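Local coordinates for protein putative conjugative transposon recombinase (Clostridium difficile, PDB 3G13) that probably binds DNA and exchanges its strands as a serine recombinase of a conjugative transposon, the piece seen here being its resolvase-type N-terminal domain, at residues 66-71 and 95-100. Numbering follows the deposited sequence.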
loop_
_atom_site.group_PDB
_atom_site.type_symbol
_atom_site.label_atom_id
_atom_site.label_comp_id
_atom_site.label_asym_id
_atom_site.label_seq_id
_atom_site.Cartn_x
_atom_site.Cartn_y
_atom_site.Cartn_z
ATOM N N ARG A 66 13.986 -8.715 -19.890
ATOM C CA ARG A 66 15.419 -9.011 -20.099
ATOM C C ARG A 66 16.161 -8.731 -18.783
ATOM O O ARG A 66 16.961 -9.536 -18.349
ATOM C CB ARG A 66 15.984 -8.190 -21.263
ATOM C CG ARG A 66 17.469 -8.403 -21.574
ATOM C CD ARG A 66 17.909 -7.560 -22.765
ATOM N NE ARG A 66 17.904 -6.104 -22.531
ATOM C CZ ARG A 66 18.952 -5.382 -22.136
ATOM N NH1 ARG A 66 20.133 -5.946 -21.895
ATOM N NH2 ARG A 66 18.819 -4.072 -21.979
HETATM N N MSE A 67 15.831 -7.616 -18.131
HETATM C CA MSE A 67 16.399 -7.316 -16.830
HETATM C C MSE A 67 16.144 -8.387 -15.762
HETATM O O MSE A 67 17.074 -8.804 -15.047
HETATM C CB MSE A 67 15.899 -5.983 -16.333
HETATM C CG MSE A 67 16.877 -5.379 -15.369
HETATM SE SE MSE A 67 16.013 -3.904 -14.506
HETATM C CE MSE A 67 15.345 -5.340 -13.239
ATOM N N ILE A 68 14.886 -8.822 -15.648
ATOM C CA ILE A 68 14.564 -9.927 -14.747
ATOM C C ILE A 68 15.401 -11.173 -15.052
ATOM O O ILE A 68 15.928 -11.769 -14.134
ATOM C CB ILE A 68 13.060 -10.268 -14.736
ATOM C CG1 ILE A 68 12.232 -9.060 -14.237
ATOM C CG2 ILE A 68 12.820 -11.485 -13.876
ATOM C CD1 ILE A 68 12.580 -8.557 -12.766
ATOM N N ASN A 69 15.529 -11.563 -16.326
ATOM C CA ASN A 69 16.387 -12.736 -16.675
ATOM C C ASN A 69 17.860 -12.537 -16.298
ATOM O O ASN A 69 18.520 -13.461 -15.853
ATOM C CB ASN A 69 16.310 -13.096 -18.180
ATOM C CG ASN A 69 14.888 -13.405 -18.667
ATOM O OD1 ASN A 69 14.550 -13.118 -19.833
ATOM N ND2 ASN A 69 14.055 -13.996 -17.806
ATOM N N ASP A 70 18.383 -11.329 -16.487
ATOM C CA ASP A 70 19.761 -11.028 -16.075
ATOM C C ASP A 70 19.926 -11.075 -14.559
ATOM O O ASP A 70 20.995 -11.468 -14.058
ATOM C CB ASP A 70 20.209 -9.675 -16.629
ATOM C CG ASP A 70 20.343 -9.693 -18.152
ATOM O OD1 ASP A 70 20.316 -10.795 -18.735
ATOM O OD2 ASP A 70 20.458 -8.615 -18.763
ATOM N N CYS A 71 18.874 -10.656 -13.842
ATOM C CA CYS A 71 18.830 -10.811 -12.374
ATOM C C CYS A 71 18.857 -12.290 -11.980
ATOM O O CYS A 71 19.608 -12.660 -11.090
ATOM C CB CYS A 71 17.601 -10.117 -11.745
ATOM S SG CYS A 71 17.668 -8.299 -11.703
ATOM N N LEU A 95 4.795 -6.481 -6.074
ATOM C CA LEU A 95 5.066 -7.542 -5.104
ATOM C C LEU A 95 5.874 -8.672 -5.674
ATOM O O LEU A 95 6.907 -9.059 -5.121
ATOM C CB LEU A 95 3.735 -8.123 -4.557
ATOM C CG LEU A 95 3.051 -7.292 -3.481
ATOM C CD1 LEU A 95 1.614 -7.847 -3.196
ATOM C CD2 LEU A 95 3.956 -7.333 -2.232
ATOM N N LYS A 96 5.367 -9.227 -6.777
ATOM C CA LYS A 96 5.984 -10.376 -7.435
ATOM C C LYS A 96 7.470 -10.090 -7.726
ATOM O O LYS A 96 8.339 -10.874 -7.353
ATOM C CB LYS A 96 5.225 -10.666 -8.741
ATOM C CG LYS A 96 5.848 -11.654 -9.706
ATOM C CD LYS A 96 4.922 -11.853 -10.914
ATOM C CE LYS A 96 5.654 -12.461 -12.118
ATOM N NZ LYS A 96 6.049 -13.891 -11.911
ATOM N N TYR A 97 7.740 -9.000 -8.443
ATOM C CA TYR A 97 9.103 -8.745 -8.880
ATOM C C TYR A 97 10.011 -8.248 -7.767
ATOM O O TYR A 97 11.201 -8.599 -7.731
ATOM C CB TYR A 97 9.116 -7.803 -10.082
ATOM C CG TYR A 97 8.468 -8.438 -11.306
ATOM C CD1 TYR A 97 9.004 -9.597 -11.869
ATOM C CD2 TYR A 97 7.328 -7.868 -11.902
ATOM C CE1 TYR A 97 8.412 -10.202 -12.999
ATOM C CE2 TYR A 97 6.732 -8.468 -13.042
ATOM C CZ TYR A 97 7.287 -9.632 -13.566
ATOM O OH TYR A 97 6.731 -10.234 -14.676
ATOM N N VAL A 98 9.481 -7.459 -6.834
ATOM C CA VAL A 98 10.327 -7.067 -5.698
ATOM C C VAL A 98 10.733 -8.328 -4.884
ATOM O O VAL A 98 11.905 -8.521 -4.580
ATOM C CB VAL A 98 9.686 -6.013 -4.811
ATOM C CG1 VAL A 98 10.494 -5.876 -3.475
ATOM C CG2 VAL A 98 9.595 -4.666 -5.573
ATOM N N ARG A 99 9.761 -9.196 -4.574
ATOM C CA ARG A 99 10.029 -10.440 -3.835
ATOM C C ARG A 99 10.977 -11.380 -4.571
ATOM O O ARG A 99 11.857 -11.992 -3.951
ATOM C CB ARG A 99 8.719 -11.166 -3.538
ATOM C CG ARG A 99 7.870 -10.487 -2.475
ATOM C CD ARG A 99 6.507 -11.149 -2.396
ATOM N NE ARG A 99 5.807 -10.810 -1.160
ATOM C CZ ARG A 99 4.483 -10.821 -0.995
ATOM N NH1 ARG A 99 3.663 -11.151 -1.983
ATOM N NH2 ARG A 99 3.978 -10.506 0.186
HETATM N N MSE A 100 10.796 -11.509 -5.889
HETATM C CA MSE A 100 11.660 -12.396 -6.688
HETATM C C MSE A 100 13.124 -11.927 -6.640
HETATM O O MSE A 100 14.060 -12.725 -6.533
HETATM C CB MSE A 100 11.167 -12.409 -8.146
HETATM C CG MSE A 100 11.857 -13.357 -9.088
HETATM SE SE MSE A 100 11.129 -13.073 -10.910
HETATM C CE MSE A 100 9.226 -13.282 -10.586
#
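Ile68 of helix 62-72 meets Tyr97 and Met100 of helix 91-102 in a small apolar contact between the two helices, the first lying against strand 42-51 and the second between it and the long helix 120-150. One isoleucine faces two residues a turn apart, and its branches divide the work. The CG1 arm goes to the tyrosine: Ile68 CD1 lies 3.8 Å from Tyr97 CD1, approaching the ring obliquely, and Ile68 CG1 follows at 4.0 Å from Tyr97 CD1. The other branch serves the selenomethionine, with Ile68 CG2 3.8 Å from Met100 SE. At Met100 the chain leaves its helix with CG opposite the backbone N (chi1 -175°) and stays extended through chi2, which carries the selenium across to the isoleucine before the chain bends at chi3. Both partners cross the isoleucine side chain at about a right angle, and no hydrogen bond joins the segments. CA atoms of Ile68 and Tyr97 are 8.1 Å apart, close enough for side chains to touch while the backbones stay clear of each other.

The tyrosine ring is held from several directions. CG of Lys96 sits 4.3 Å above one face, over the centre of the Tyr97 ring, while Phe64 and Gln65, both of helix 62-72, add an edge-to-face ring contact and a hydrogen bond to the hydroxyl. Beyond, Leu95 and Val98 turn to helix 120-150, while Met67 touches strand 42-51. Helix 91-102 thus bridges helix 62-72 and the long helix, a layered alpha/beta build consistent with the resolvase-type catalytic domain of serine recombinases.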